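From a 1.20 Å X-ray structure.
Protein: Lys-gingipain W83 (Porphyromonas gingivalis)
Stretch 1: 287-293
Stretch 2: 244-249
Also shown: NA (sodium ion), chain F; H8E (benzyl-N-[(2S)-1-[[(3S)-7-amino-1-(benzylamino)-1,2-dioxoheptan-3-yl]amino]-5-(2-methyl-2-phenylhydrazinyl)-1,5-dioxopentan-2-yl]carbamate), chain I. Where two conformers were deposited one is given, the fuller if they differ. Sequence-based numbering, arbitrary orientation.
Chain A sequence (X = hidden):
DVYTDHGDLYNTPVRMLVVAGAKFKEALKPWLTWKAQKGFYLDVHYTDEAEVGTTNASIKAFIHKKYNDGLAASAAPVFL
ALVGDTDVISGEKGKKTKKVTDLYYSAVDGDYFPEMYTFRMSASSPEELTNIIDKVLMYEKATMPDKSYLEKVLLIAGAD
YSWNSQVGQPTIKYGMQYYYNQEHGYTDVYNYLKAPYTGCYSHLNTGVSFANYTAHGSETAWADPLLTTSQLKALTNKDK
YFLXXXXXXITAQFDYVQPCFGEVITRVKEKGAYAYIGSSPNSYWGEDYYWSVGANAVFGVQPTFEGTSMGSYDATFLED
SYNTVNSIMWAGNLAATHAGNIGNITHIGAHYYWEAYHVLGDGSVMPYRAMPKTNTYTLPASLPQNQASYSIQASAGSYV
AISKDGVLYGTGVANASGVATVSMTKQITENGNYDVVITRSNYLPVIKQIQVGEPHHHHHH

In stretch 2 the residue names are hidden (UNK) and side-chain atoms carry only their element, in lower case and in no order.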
# COMPACT_ATOMS: atom_id res chain seq x y z
N GLU A 287 -20.09 -4.91 -5.13
CA GLU A 287 -18.66 -5.22 -5.28
C GLU A 287 -17.87 -4.74 -4.07
O GLU A 287 -16.95 -5.44 -3.69
CB GLU A 287 -18.07 -4.64 -6.56
CG GLU A 287 -18.20 -5.51 -7.80
CD GLU A 287 -19.53 -5.47 -8.52
OE1 GLU A 287 -20.53 -4.96 -7.96
OE2 GLU A 287 -19.56 -5.97 -9.68
N ASP A 288 -18.20 -3.57 -3.47
CA ASP A 288 -17.42 -3.16 -2.30
C ASP A 288 -17.64 -4.12 -1.13
O ASP A 288 -16.75 -4.30 -0.29
CB ASP A 288 -17.78 -1.74 -1.85
CG ASP A 288 -17.05 -0.61 -2.53
OD1 ASP A 288 -16.20 -0.88 -3.44
OD2 ASP A 288 -17.26 0.54 -2.11
N TYR A 289 -18.86 -4.71 -1.02
CA TYR A 289 -19.11 -5.70 0.05
C TYR A 289 -18.12 -6.88 -0.11
O TYR A 289 -17.45 -7.27 0.83
CB TYR A 289 -20.57 -6.11 -0.02
CG TYR A 289 -21.13 -7.03 1.04
CD1 TYR A 289 -20.71 -6.95 2.37
CD2 TYR A 289 -22.21 -7.84 0.75
CE1 TYR A 289 -21.34 -7.72 3.36
CE2 TYR A 289 -22.88 -8.55 1.73
CZ TYR A 289 -22.44 -8.49 3.03
OH TYR A 289 -23.08 -9.21 4.05
N TYR A 290 -18.08 -7.43 -1.31
CA TYR A 290 -17.18 -8.55 -1.55
C TYR A 290 -15.73 -8.14 -1.37
O TYR A 290 -14.93 -8.90 -0.82
CB TYR A 290 -17.34 -9.11 -3.00
CG TYR A 290 -18.79 -9.40 -3.37
CD1 TYR A 290 -19.62 -10.12 -2.52
CD2 TYR A 290 -19.29 -9.01 -4.60
CE1 TYR A 290 -20.94 -10.36 -2.85
CE2 TYR A 290 -20.61 -9.27 -4.96
CZ TYR A 290 -21.42 -9.96 -4.08
OH TYR A 290 -22.73 -10.20 -4.44
N TRP A 291 -15.40 -6.92 -1.83
CA TRP A 291 -14.03 -6.39 -1.71
C TRP A 291 -13.51 -6.53 -0.30
O TRP A 291 -12.43 -7.04 -0.07
CB TRP A 291 -14.06 -4.94 -2.17
CG TRP A 291 -12.76 -4.29 -2.52
CD1 TRP A 291 -12.30 -4.08 -3.78
CD2 TRP A 291 -11.84 -3.63 -1.64
NE1 TRP A 291 -11.15 -3.34 -3.75
CE2 TRP A 291 -10.85 -3.02 -2.45
CE3 TRP A 291 -11.76 -3.45 -0.25
CZ2 TRP A 291 -9.83 -2.23 -1.93
CZ3 TRP A 291 -10.69 -2.73 0.27
CH2 TRP A 291 -9.75 -2.10 -0.56
N SER A 292 -14.33 -6.12 0.69
CA SER A 292 -13.89 -6.18 2.08
C SER A 292 -14.01 -7.52 2.73
O SER A 292 -13.11 -7.92 3.48
CB SER A 292 -14.62 -5.17 2.96
OG SER A 292 -14.33 -3.83 2.57
N VAL A 293 -15.14 -8.25 2.52
CA VAL A 293 -15.45 -9.47 3.26
C VAL A 293 -15.08 -10.76 2.54
O VAL A 293 -14.79 -11.78 3.19
CB VAL A 293 -16.98 -9.44 3.52
CG1 VAL A 293 -17.53 -10.77 3.96
CG2 VAL A 293 -17.32 -8.36 4.54
N UNK A 244 -5.61 4.82 5.24
CA UNK A 244 -7.07 5.01 5.17
C UNK A 244 -7.57 4.35 3.90
O UNK A 244 -6.91 4.39 2.84
c UNK A 244 -7.41 6.49 5.20
N UNK A 245 -8.77 3.78 4.01
CA UNK A 245 -9.45 3.12 2.86
C UNK A 245 -10.86 3.68 2.79
O UNK A 245 -11.65 3.56 3.76
c UNK A 245 -7.93 -0.46 3.19
c UNK A 245 -9.47 1.59 3.02
c UNK A 245 -8.03 1.07 3.14
c UNK A 245 -10.22 0.95 1.83
N UNK A 246 -11.18 4.29 1.66
CA UNK A 246 -12.53 4.79 1.39
C UNK A 246 -13.22 3.86 0.40
O UNK A 246 -12.88 3.86 -0.80
N UNK A 247 -14.07 2.96 0.92
CA UNK A 247 -14.90 2.11 0.05
C UNK A 247 -16.18 2.89 -0.25
O UNK A 247 -17.19 2.82 0.47
o UNK A 247 -13.55 -0.39 2.04
c UNK A 247 -13.95 -0.06 0.92
n UNK A 247 -13.30 -0.43 -0.20
c UNK A 247 -15.19 0.79 0.72
N UNK A 248 -16.06 3.76 -1.27
CA UNK A 248 -17.05 4.80 -1.58
C UNK A 248 -16.72 5.39 -2.92
O UNK A 248 -15.63 5.17 -3.47
c UNK A 248 -17.08 5.89 -0.49
s UNK A 248 -15.50 6.71 -0.21
N UNK A 249 -17.60 6.21 -3.47
CA UNK A 249 -17.34 6.86 -4.75
C UNK A 249 -16.23 7.88 -4.68
O UNK A 249 -16.07 8.57 -3.67
c UNK A 249 -18.62 7.59 -5.21
s UNK A 249 -20.03 6.47 -5.54
NA NA F . -14.09 -13.92 3.79
CAQ H8E I . -21.81 12.22 -3.17
CAK H8E I . -21.92 13.21 -2.17
CAH H8E I . -22.85 13.06 -1.14
CAL H8E I . -23.68 11.95 -1.08
CAR H8E I . -23.56 11.00 -2.08
CBO H8E I . -22.62 11.08 -3.10
CBA H8E I . -22.61 10.07 -4.09
NBE H8E I . -21.77 8.92 -3.74
CBL H8E I . -22.06 7.65 -4.13
OAE H8E I . -23.11 7.38 -4.72
CBN H8E I . -21.01 6.59 -3.80
OAG H8E I . -20.21 6.94 -2.88
CBS H8E I . -21.65 5.17 -3.65
CBB H8E I . -20.77 4.20 -2.85
CAY H8E I . -21.46 2.85 -2.60
CAX H8E I . -20.54 1.76 -2.05
CAW H8E I . -20.16 2.01 -0.59
NAB H8E I . -19.30 0.89 -0.11
NBG H8E I . -22.03 4.57 -4.93
C H8E I . -23.26 4.20 -5.29
O H8E I . -24.28 4.35 -4.63
CA H8E I . -23.33 3.72 -6.74
N H8E I . -24.48 2.85 -6.98
CBK H8E I . -24.58 1.61 -6.45
OAD H8E I . -23.74 1.23 -5.62
OBI H8E I . -25.57 0.91 -6.85
CBD H8E I . -25.81 -0.41 -6.26
CBP H8E I . -27.12 -0.94 -6.65
CAS H8E I . -27.25 -1.87 -7.69
CAM H8E I . -28.51 -2.41 -8.08
CAI H8E I . -29.64 -1.91 -7.41
CAN H8E I . -29.50 -0.94 -6.42
CAT H8E I . -28.27 -0.45 -6.03
CB H8E I . -23.42 4.94 -7.67
CG H8E I . -24.66 5.83 -7.41
CD H8E I . -24.52 7.17 -8.06
OE1 H8E I . -24.80 7.31 -9.25
NE2 H8E I . -24.00 8.10 -7.24
NBT H8E I . -23.63 9.37 -7.69
CAA H8E I . -22.17 9.63 -7.52
CBQ H8E I . -24.61 10.39 -7.48
CAU H8E I . -24.27 11.74 -7.34
CAO H8E I . -25.26 12.71 -7.19
CAJ H8E I . -26.60 12.34 -7.18
CAP H8E I . -26.96 11.00 -7.28
CAV H8E I . -25.97 10.03 -7.45
O HOH W 1 -12.17 -2.42 3.50
O HOH W 2 -13.24 -16.18 4.20

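Position 244 has one side-chain carbon and nothing beyond it. It lies in the strand and is out of reach of the helix 287-293. A lone CB means alanine, so this is Ala244.

Position 245 has four side-chain carbons and no other element. The chain forks at the first carbon, and one arm is two carbons long. The CA-to-CB bond points toward the helix, and one of the carbons meets the Trp291 ring obliquely. Branching at CB with one two-carbon arm makes this Ile245. Its CG2 is 3.9 Å from Trp291 CH2, an apolar contact. Its chi1 is m and its chi2 is t.

Position 246 has no side-chain atoms, so it is Gly246. It makes no contact with the helix. An ideal CB here would point away from it and would lie 3.2 Å from the sulfur atom at position 248, which is too close for comfort.

Position 247 has two side-chain carbons, the second carrying one oxygen and one nitrogen. This is a short amide, and the CA-to-CB bond points toward the helix. The nitrogen lies over one face of the Trp291 ring. The residue is Asn247, with chi1 m. Its ND2 is 3.4 Å from Trp291 CE3. Its OD1 is 3.6 Å from Ser292 OG, and one water joins the two: water 1 donates to Asn247 OD1 at 2.9 Å and accepts from Ser292 OG at 2.7 Å. CB of Asn247 also packs 3.5 Å from Asp288 OD2.

Position 248 has one carbon and then one sulfur. The side chain ends at the sulfur, as in cysteine, and CA-to-CB points away from the helix. This is Cys248, chi1 p. Its backbone N is 3.5 Å from Asp288 OD2, but no hydrogen bond is assigned.

Position 249 also has one carbon and one sulfur, and CA-to-CB again points away. It does not touch the helix. The sulfur is 2.0 Å from CBN of the ligand H8E, a covalent bond. This is Cys249, and the bonded atom is SG. Its backbone N donates to H8E OAG at 2.8 Å, holding the oxygen next to the new bond.

The contact is small, burying 224 Å² in total, and no direct hydrogen bond crosses it. The helix and strand run roughly antiparallel, at 148°. Asp288, Trp291 and Ser292 point toward the strand; 288, 291 and 292 fall on the same side of the helix because its turns repeat every three to four residues. Asn247 is the centre, touching all three. Packing and one water do the joining here. The ligand adds a second bridge. Its amine NAB donates to Asn247 O and to Asp288 OD2, each at 2.9 Å. Asn247 O and Asp288 OD2 are 3.4 Å apart; both are acceptors, so they do not bond to each other but share the amine. A lysine-like amine held this way fits the name Lys-gingipain.

Stretch 2 244-249: AIGNCC
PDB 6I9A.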